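Local coordinates for protein luciferase-like monooxygenase (Streptomyces bottropensis, PDB 7BIP) that probably acts as a monooxygenase of the luciferase-like family, inserting oxygen from O2 during biosynthesis of the aromatic polyketide rishirilide, at residues D239-E242 / A243-K246. Sequence-based numbering, arbitrary orientation.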
loop_
_atom_site.group_PDB
_atom_site.type_symbol
_atom_site.label_atom_id
_atom_site.label_comp_id
_atom_site.label_asym_id
_atom_site.label_seq_id
_atom_site.Cartn_x
_atom_site.Cartn_y
_atom_site.Cartn_z
ATOM N N ASP A 239 36.399 -10.596 -6.628
ATOM C CA ASP A 239 36.890 -11.962 -6.489
ATOM C C ASP A 239 35.732 -12.903 -6.815
ATOM O O ASP A 239 34.782 -13.024 -6.033
ATOM C CB ASP A 239 37.424 -12.172 -5.072
ATOM C CG ASP A 239 37.828 -13.613 -4.784
ATOM O OD1 ASP A 239 37.734 -14.477 -5.685
ATOM O OD2 ASP A 239 38.256 -13.883 -3.638
ATOM N N GLY A 240 35.808 -13.562 -7.974
ATOM C CA GLY A 240 34.731 -14.433 -8.401
ATOM C C GLY A 240 34.516 -15.628 -7.505
ATOM O O GLY A 240 33.405 -16.162 -7.461
ATOM N N GLN A 241 35.550 -16.053 -6.774
ATOM C CA GLN A 241 35.372 -17.151 -5.825
ATOM C C GLN A 241 34.635 -16.696 -4.572
ATOM O O GLN A 241 33.889 -17.482 -3.978
ATOM C CB GLN A 241 36.738 -17.751 -5.466
ATOM C CG GLN A 241 37.468 -18.350 -6.654
ATOM C CD GLN A 241 37.005 -19.764 -6.992
ATOM O OE1 GLN A 241 35.805 -20.021 -7.122
ATOM N NE2 GLN A 241 37.955 -20.679 -7.151
ATOM N N GLU A 242 34.840 -15.443 -4.151
ATOM C CA GLU A 242 34.023 -14.869 -3.088
ATOM C C GLU A 242 32.573 -14.723 -3.538
ATOM O O GLU A 242 31.643 -15.018 -2.774
ATOM C CB GLU A 242 34.604 -13.515 -2.664
ATOM C CG GLU A 242 33.742 -12.756 -1.657
ATOM C CD GLU A 242 34.290 -11.372 -1.330
ATOM O OE1 GLU A 242 35.420 -11.041 -1.765
ATOM O OE2 GLU A 242 33.581 -10.612 -0.638
ATOM N N ALA A 243 32.357 -14.305 -4.792
ATOM C CA ALA A 243 30.994 -14.208 -5.307
ATOM C C ALA A 243 30.322 -15.571 -5.303
ATOM O O ALA A 243 29.158 -15.703 -4.905
ATOM C CB ALA A 243 30.990 -13.610 -6.719
ATOM N N ARG A 244 31.047 -16.603 -5.742
ATOM C CA ARG A 244 30.508 -17.957 -5.688
ATOM C C ARG A 244 30.185 -18.376 -4.260
ATOM O O ARG A 244 29.134 -18.977 -4.005
ATOM C CB ARG A 244 31.507 -18.924 -6.312
ATOM C CG ARG A 244 31.204 -20.407 -6.058
ATOM C CD ARG A 244 32.286 -21.179 -6.718
ATOM N NE ARG A 244 32.154 -22.629 -6.735
ATOM C CZ ARG A 244 33.068 -23.436 -6.198
ATOM N NH1 ARG A 244 34.119 -22.913 -5.568
ATOM N NH2 ARG A 244 32.947 -24.755 -6.286
ATOM N N GLN A 245 31.079 -18.085 -3.310
ATOM C CA GLN A 245 30.838 -18.514 -1.937
ATOM C C GLN A 245 29.642 -17.790 -1.333
ATOM O O GLN A 245 28.712 -18.427 -0.825
ATOM C CB GLN A 245 32.079 -18.300 -1.071
ATOM C CG GLN A 245 31.870 -18.810 0.349
ATOM C CD GLN A 245 32.201 -17.776 1.406
ATOM O OE1 GLN A 245 33.215 -17.079 1.316
ATOM N NE2 GLN A 245 31.341 -17.664 2.414
ATOM N N LYS A 246 29.636 -16.457 -1.398
ATOM C CA LYS A 246 28.569 -15.697 -0.754
ATOM C C LYS A 246 27.280 -15.734 -1.566
ATOM O O LYS A 246 26.193 -15.855 -0.993
ATOM C CB LYS A 246 29.031 -14.257 -0.497
ATOM C CG LYS A 246 30.099 -14.183 0.593
ATOM C CD LYS A 246 30.717 -12.801 0.730
ATOM C CE LYS A 246 31.842 -12.796 1.756
ATOM N NZ LYS A 246 31.363 -13.304 3.071
HETATM O O HOH W 1 34.026 -20.349 -3.871
#
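Glu-242 and Lys-246, one turn apart at the start of helix 240-262, cross at a slant, the carboxylate lying against the lysine's aliphatic end. Glu-242 OE2 rests 3.7 Å from Lys-246 CE, while OE2 and NZ, 5.1 Å apart, are too distant for a salt bridge. With CG anti to the backbone N (chi1 174°) and the chain extended beyond it, Glu-242 also forms a salt bridge through OE2 with Arg-337. Lys-246 N donates to Glu-242 O in a nearly straight 2.8 Å bond. Ala-243 is buried, with Tyr-235 of strand 228-236 against it; its CB lies 3.6 Å from Gly-240 O, and its N donates to Asp-239 O. Asp-239 is the N-cap: its OD1 accepts from Gln-241 N at 2.9 Å, met from above the carboxylate plane, and weakly from Glu-242 N. The exposed Gln-241 and Arg-244 point the same way, Gln-241 OE1 3.7 Å from Arg-244 CD; a water donates to Gln-241 O and accepts from Arg-244 NH1. Replacing Glu-242 by alanine would probably cost Arg-337 this carboxylate and leave Lys-246 CE without its neighbour. Backbone bonds and a side-chain cap thus hold the helix start, while Glu-242 and Arg-244 pair their charges with Arg-337 and Asp-289.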